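PDB 4AW7: beta-porphyranase A from Bacteroides plebeius, which hydrolyses the sulfated red-algal polysaccharide porphyran, cutting linkages between beta-D-galactose and alpha-L-galactose-6-sulfate to yield mostly a disaccharide. Local coordinates for residues 75-80 and 128-133; 89-94 and 124-129. All blocks are in the same frame, centred on the assembly; numbering follows the deposited sequence.

Interaction 1: residues 75-80 and 128-133. With L6S (6-O-sulfo-alpha-L-galactopyranose), chain B.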
loop_
_atom_site.group_PDB
_atom_site.type_symbol
_atom_site.label_atom_id
_atom_site.label_comp_id
_atom_site.label_asym_id
_atom_site.label_seq_id
_atom_site.Cartn_x
_atom_site.Cartn_y
_atom_site.Cartn_z
ATOM N N TYR A 75 17.761 10.216 -15.576
ATOM C CA TYR A 75 18.526 9.266 -16.392
ATOM C C TYR A 75 17.943 9.162 -17.789
ATOM O O TYR A 75 18.696 9.121 -18.784
ATOM C CB TYR A 75 18.703 7.920 -15.643
ATOM C CG TYR A 75 19.324 8.177 -14.323
ATOM C CD1 TYR A 75 20.681 8.525 -14.234
ATOM C CD2 TYR A 75 18.584 8.201 -13.157
ATOM C CE1 TYR A 75 21.242 8.888 -13.042
ATOM C CE2 TYR A 75 19.147 8.551 -11.954
ATOM C CZ TYR A 75 20.488 8.932 -11.896
ATOM O OH TYR A 75 21.021 9.295 -10.643
ATOM N N SER A 76 16.617 9.227 -17.901
ATOM C CA SER A 76 15.966 9.304 -19.203
ATOM C C SER A 76 16.274 10.701 -19.822
ATOM O O SER A 76 16.638 10.798 -21.004
ATOM C CB SER A 76 14.456 8.913 -19.108
ATOM O OG SER A 76 13.843 9.436 -17.959
ATOM N N TYR A 77 16.239 11.764 -19.017
ATOM C CA TYR A 77 16.600 13.096 -19.529
ATOM C C TYR A 77 18.049 13.121 -20.042
ATOM O O TYR A 77 18.334 13.602 -21.136
ATOM C CB TYR A 77 16.423 14.117 -18.412
ATOM C CG TYR A 77 16.885 15.524 -18.773
ATOM C CD1 TYR A 77 18.222 15.885 -18.621
ATOM C CD2 TYR A 77 15.995 16.498 -19.245
ATOM C CE1 TYR A 77 18.676 17.150 -18.948
ATOM C CE2 TYR A 77 16.444 17.781 -19.580
ATOM C CZ TYR A 77 17.789 18.095 -19.421
ATOM O OH TYR A 77 18.272 19.358 -19.721
ATOM N N ALA A 78 18.976 12.586 -19.248
ATOM C CA ALA A 78 20.399 12.619 -19.610
ATOM C C ALA A 78 20.674 11.788 -20.840
ATOM O O ALA A 78 21.412 12.237 -21.730
ATOM C CB ALA A 78 21.309 12.189 -18.465
ATOM N N TYR A 79 20.130 10.582 -20.910
ATOM C CA TYR A 79 20.379 9.708 -22.062
ATOM C C TYR A 79 19.862 10.351 -23.338
ATOM O O TYR A 79 20.490 10.267 -24.393
ATOM C CB TYR A 79 19.820 8.295 -21.842
ATOM C CG TYR A 79 20.198 7.386 -22.978
ATOM C CD1 TYR A 79 21.390 6.638 -22.940
ATOM C CD2 TYR A 79 19.377 7.254 -24.086
ATOM C CE1 TYR A 79 21.753 5.827 -24.028
ATOM C CE2 TYR A 79 19.738 6.446 -25.145
ATOM C CZ TYR A 79 20.913 5.737 -25.112
ATOM O OH TYR A 79 21.248 4.961 -26.201
ATOM N N ASN A 80 18.748 11.065 -23.225
ATOM C CA ASN A 80 18.165 11.782 -24.369
ATOM C C ASN A 80 19.126 12.836 -24.941
ATOM O O ASN A 80 19.104 13.089 -26.158
ATOM C CB ASN A 80 16.814 12.385 -23.959
ATOM C CG ASN A 80 16.165 13.209 -25.042
ATOM O OD1 ASN A 80 16.280 14.426 -25.023
ATOM N ND2 ASN A 80 15.451 12.567 -25.939
ATOM N N ALA A 128 21.098 15.013 -8.232
ATOM C CA ALA A 128 21.048 16.266 -7.467
ATOM C C ALA A 128 21.250 17.488 -8.335
ATOM O O ALA A 128 20.577 18.487 -8.149
ATOM C CB ALA A 128 21.989 16.236 -6.300
ATOM N N GLU A 129 22.133 17.405 -9.329
ATOM C CA GLU A 129 22.326 18.527 -10.217
ATOM C C GLU A 129 21.074 18.787 -11.097
ATOM O O GLU A 129 20.657 19.938 -11.279
ATOM C CB GLU A 129 23.600 18.247 -11.020
ATOM C CG GLU A 129 23.963 19.244 -12.097
ATOM C CD GLU A 129 24.477 20.589 -11.592
ATOM O OE1 GLU A 129 24.630 20.775 -10.373
ATOM O OE2 GLU A 129 24.757 21.437 -12.463
ATOM N N TYR A 130 20.479 17.726 -11.624
ATOM C CA TYR A 130 19.305 17.817 -12.455
ATOM C C TYR A 130 18.159 18.452 -11.652
ATOM O O TYR A 130 17.570 19.444 -12.088
ATOM C CB TYR A 130 18.882 16.400 -12.911
ATOM C CG TYR A 130 17.595 16.377 -13.695
ATOM C CD1 TYR A 130 17.548 16.823 -15.005
ATOM C CD2 TYR A 130 16.404 15.900 -13.124
ATOM C CE1 TYR A 130 16.369 16.789 -15.724
ATOM C CE2 TYR A 130 15.248 15.865 -13.847
ATOM C CZ TYR A 130 15.226 16.312 -15.137
ATOM O OH TYR A 130 14.074 16.304 -15.885
ATOM N N TYR A 131 17.848 17.916 -10.472
ATOM C CA TYR A 131 16.713 18.424 -9.718
ATOM C C TYR A 131 16.966 19.796 -9.088
ATOM O O TYR A 131 16.054 20.620 -9.026
ATOM C CB TYR A 131 16.245 17.382 -8.701
ATOM C CG TYR A 131 15.502 16.199 -9.320
ATOM C CD1 TYR A 131 14.402 16.395 -10.133
ATOM C CD2 TYR A 131 15.900 14.888 -9.070
ATOM C CE1 TYR A 131 13.714 15.338 -10.675
ATOM C CE2 TYR A 131 15.201 13.813 -9.601
ATOM C CZ TYR A 131 14.131 14.033 -10.410
ATOM O OH TYR A 131 13.427 12.959 -10.948
ATOM N N SER A 132 18.177 20.057 -8.601
ATOM C CA SER A 132 18.439 21.346 -7.945
ATOM C C SER A 132 18.464 22.499 -8.930
ATOM O O SER A 132 18.333 23.656 -8.498
ATOM C CB SER A 132 19.698 21.287 -7.090
ATOM O OG SER A 132 20.823 21.194 -7.899
ATOM N N ASN A 133 18.592 22.210 -10.216
ATOM C CA ASN A 133 18.497 23.212 -11.258
ATOM C C ASN A 133 17.174 23.178 -11.999
ATOM O O ASN A 133 17.067 23.577 -13.154
ATOM C CB ASN A 133 19.693 23.100 -12.224
ATOM C CG ASN A 133 20.978 23.537 -11.569
ATOM O OD1 ASN A 133 21.258 24.738 -11.486
ATOM N ND2 ASN A 133 21.769 22.581 -11.111
HETATM O O1S L6S B . 14.366 17.041 -22.273
HETATM O O2S L6S B . 14.827 14.650 -22.030
HETATM O O3S L6S B . 13.020 15.703 -20.710
HETATM C C1 L6S B . 11.695 12.701 -25.780
HETATM C C2 L6S B . 11.848 12.964 -27.298
HETATM C C3 L6S B . 11.478 14.407 -27.638
HETATM C C4 L6S B . 12.330 15.366 -26.774
HETATM C C5 L6S B . 12.118 15.046 -25.273
HETATM C C6 L6S B . 13.008 15.887 -24.392
HETATM O O2 L6S B . 10.994 12.097 -28.061
HETATM O O3 L6S B . 11.727 14.674 -29.016
HETATM O O4 L6S B . 13.729 15.220 -27.138
HETATM O O5 L6S B . 12.409 13.623 -24.953
HETATM O O6 L6S B . 12.751 15.535 -23.038
HETATM S S1 L6S B . 13.764 15.702 -22.006
#
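Tyr-77 of helix 74-82 and Tyr-130 of helix 120-132 make the whole direct contact between residues 75-80 and 128-133, ring against ring. The rings meet obliquely, centroids 4.8 Å apart and planes at 52°. Tyr-130 CE1 comes over one face of the Tyr-77 ring, displaced toward its rim, and reaches Tyr-77 CG at 3.3 Å. Both rings are swung outward in the same way, CG anti to the backbone N (chi1 175° in each), which lets them span helices whose CA atoms at Tyr-77 and Tyr-130 are 8.9 Å apart.

The second group of contacts is with the bound 6-O-sulfo-galactose. Its sulfate oxygen O3S comes to the edge of the Tyr-77 ring, near its plane, 3.4 Å from CD2, while the rest of the sulfate lies off the ring plane on the side away from Tyr-130. Asn-80 adds two weak hydrogen bonds to the sugar hydroxyl O4: O4 donates to Asn-80 OD1 and Asn-80 ND2 donates back to O4, both at 3.4 Å. Trp-72 NE1 and Lys-81 NZ also bond to this sugar, and Lys-81 makes a cation-pi contact with Tyr-77.

Polar bonds within residues 128-133 finish the helix. Ser-132 OG donates to Ala-128 O at 2.7 Å, on the opposite face of that carbonyl plane from Ser-132 N. Beyond it, Asn-133, the first residue to leave helical geometry, sends ND2 to a lone pair of Glu-129 O at 2.9 Å, nearly straight at 169°.

With Tyr-77 and Asn-80 lining it beside the substrate-binding residues Trp-72 and Lys-81, this corner is part of the glycan-binding pocket, where a sulfated galactose unit is held, built on a helix that follows a strand of the parallel catalytic barrel and backed by an aromatic neighbour.

Interaction 2: residues 89-94 and 124-129; sequences PQMKPY and GAWSAE
The first torsion of Trp-126, 169°, puts the indole on the far side of CB from the backbone N and carries it off helix 120-132 toward Pro-89 and Met-91, while a bend in the Met-91 chain (chi2 57°) sets its sulfur beside the ring. Pro-89 provides the face contact: its CD lies 4.1 Å from the centroid of the six-membered ring and 21° off the ring normal, a CH-pi geometry. Pro-89 CG adds apolar contact with Trp-126 CH2 at 3.7 Å, and the Pro-89 carbonyl O comes to 3.2 Å from Trp-126 CZ3. The sulfur makes a Met-aromatic contact of oblique type, SD of Met-91 being 5.0 Å from the centroid of the Trp-126 six-membered ring. In this way the irregular 89-94 segment, part of the long connection from helix 74-82 to strand 99-101 of the parallel barrel sheet, is pinned to a barrel helix without any hydrogen bond across the two segments. NE1 of the indole donates to Pro-74 O, and Tyr-88, just before Pro-89, stacks on the ring. With an alanine at Trp-126, Pro-89 and Met-91 are likely to lose their aromatic partner, and Pro-74 O its N-H donor. Farther along, Met-91 CG packs 3.8 Å from the backbone O of Glu-129.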
loop_
_atom_site.group_PDB
_atom_site.type_symbol
_atom_site.label_atom_id
_atom_site.label_comp_id
_atom_site.label_asym_id
_atom_site.label_seq_id
_atom_site.Cartn_x
_atom_site.Cartn_y
_atom_site.Cartn_z
ATOM N N PRO A 89 24.914 15.387 -19.188
ATOM C CA PRO A 89 25.112 16.695 -19.836
ATOM C C PRO A 89 25.285 17.762 -18.766
ATOM O O PRO A 89 25.266 17.462 -17.583
ATOM C CB PRO A 89 23.824 16.883 -20.606
ATOM C CG PRO A 89 22.786 16.279 -19.630
ATOM C CD PRO A 89 23.488 15.032 -19.098
ATOM N N GLN A 90 25.537 19.016 -19.166
ATOM C CA GLN A 90 25.495 20.099 -18.184
ATOM C C GLN A 90 24.060 20.620 -18.099
ATOM O O GLN A 90 23.365 20.765 -19.101
ATOM C CB GLN A 90 26.465 21.253 -18.516
ATOM C CG GLN A 90 27.844 20.837 -19.061
ATOM C CD GLN A 90 28.856 20.508 -17.980
ATOM O OE1 GLN A 90 29.426 21.409 -17.347
ATOM N NE2 GLN A 90 29.109 19.214 -17.777
ATOM N N MET A 91 23.615 20.874 -16.885
ATOM C CA MET A 91 22.284 21.385 -16.642
ATOM C C MET A 91 22.368 22.922 -16.725
ATOM O O MET A 91 23.286 23.512 -16.142
ATOM C CB MET A 91 21.858 20.884 -15.256
ATOM C CG MET A 91 20.406 20.849 -14.992
ATOM S SD MET A 91 19.483 19.887 -16.150
ATOM C CE MET A 91 17.836 20.450 -15.696
ATOM N N LYS A 92 21.453 23.536 -17.481
ATOM C CA LYS A 92 21.308 25.011 -17.493
ATOM C C LYS A 92 21.211 25.492 -16.032
ATOM O O LYS A 92 20.333 25.049 -15.278
ATOM C CB LYS A 92 20.076 25.418 -18.322
ATOM C CG LYS A 92 19.829 26.961 -18.492
ATOM C CD LYS A 92 18.602 27.228 -19.393
ATOM C CE LYS A 92 18.039 28.672 -19.268
ATOM N NZ LYS A 92 19.069 29.741 -19.212
ATOM N N PRO A 93 22.134 26.344 -15.578
ATOM C CA PRO A 93 22.056 26.712 -14.171
ATOM C C PRO A 93 20.745 27.422 -13.833
ATOM O O PRO A 93 20.247 28.256 -14.625
ATOM C CB PRO A 93 23.249 27.650 -13.984
ATOM C CG PRO A 93 24.202 27.194 -15.031
ATOM C CD PRO A 93 23.344 26.906 -16.211
ATOM N N TYR A 94 20.205 27.084 -12.666
ATOM C CA TYR A 94 18.958 27.692 -12.157
ATOM C C TYR A 94 19.072 27.775 -10.641
ATOM O O TYR A 94 19.231 26.759 -9.977
ATOM C CB TYR A 94 17.715 26.885 -12.595
ATOM C CG TYR A 94 16.447 27.372 -11.942
ATOM C CD1 TYR A 94 15.831 28.546 -12.370
ATOM C CD2 TYR A 94 15.880 26.692 -10.859
ATOM C CE1 TYR A 94 14.666 29.010 -11.759
ATOM C CE2 TYR A 94 14.709 27.157 -10.237
ATOM C CZ TYR A 94 14.109 28.320 -10.701
ATOM O OH TYR A 94 12.955 28.827 -10.113
ATOM N N GLY A 124 24.729 9.606 -8.884
ATOM C CA GLY A 124 24.060 10.244 -7.762
ATOM C C GLY A 124 24.176 11.759 -7.819
ATOM O O GLY A 124 23.196 12.509 -7.610
ATOM N N ALA A 125 25.384 12.247 -8.102
ATOM C CA ALA A 125 25.581 13.693 -8.255
ATOM C C ALA A 125 24.696 14.271 -9.331
ATOM O O ALA A 125 24.151 15.373 -9.174
ATOM C CB ALA A 125 27.075 14.001 -8.552
ATOM N N TRP A 126 24.496 13.549 -10.422
ATOM C CA TRP A 126 23.683 14.027 -11.505
ATOM C C TRP A 126 22.233 14.171 -11.050
ATOM O O TRP A 126 21.574 15.123 -11.450
ATOM C CB TRP A 126 23.790 13.132 -12.749
ATOM C CG TRP A 126 22.790 13.459 -13.755
ATOM C CD1 TRP A 126 21.731 12.695 -14.127
ATOM C CD2 TRP A 126 22.653 14.710 -14.460
ATOM N NE1 TRP A 126 20.968 13.355 -15.038
ATOM C CE2 TRP A 126 21.514 14.595 -15.280
ATOM C CE3 TRP A 126 23.408 15.897 -14.504
ATOM C CZ2 TRP A 126 21.077 15.646 -16.106
ATOM C CZ3 TRP A 126 22.981 16.926 -15.336
ATOM C CH2 TRP A 126 21.829 16.797 -16.114
ATOM N N SER A 127 21.678 13.222 -10.290
ATOM C CA SER A 127 20.296 13.399 -9.856
ATOM C C SER A 127 20.151 14.714 -9.120
ATOM O O SER A 127 19.177 15.435 -9.328
ATOM C CB SER A 127 19.798 12.228 -9.004
ATOM O OG SER A 127 20.425 12.112 -7.731
ATOM N N ALA A 128 21.098 15.013 -8.232
ATOM C CA ALA A 128 21.048 16.266 -7.467
ATOM C C ALA A 128 21.250 17.488 -8.335
ATOM O O ALA A 128 20.577 18.487 -8.149
ATOM C CB ALA A 128 21.989 16.236 -6.300
ATOM N N GLU A 129 22.133 17.405 -9.329
ATOM C CA GLU A 129 22.326 18.527 -10.217
ATOM C C GLU A 129 21.074 18.787 -11.097
ATOM O O GLU A 129 20.657 19.938 -11.279
ATOM C CB GLU A 129 23.600 18.247 -11.020
ATOM C CG GLU A 129 23.963 19.244 -12.097
ATOM C CD GLU A 129 24.477 20.589 -11.592
ATOM O OE1 GLU A 129 24.630 20.775 -10.373
ATOM O OE2 GLU A 129 24.757 21.437 -12.463
#

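In the fold
Both interactions use helix 120-132 and share Ala-128 and Glu-129, with centres about 6 Å apart, yet they differ in character. Interaction 1 is a surface contact that buries 106 Å² through two partly exposed tyrosines and borders the sulfated sugar. Interaction 2 buries 223 Å² and is partly buried, with Trp-126 its one buried residue; it is apolar and sulfur-aromatic, binding a loop instead of a second helix. Neither has a hydrogen bond between its own segments, but a probable one joins the two: Asn-133 OD1 lies 2.8 Å from Tyr-94 N. Ala-78 of the sugar-binding helix also packs on Trp-126, so loop and helix meet around the same indole.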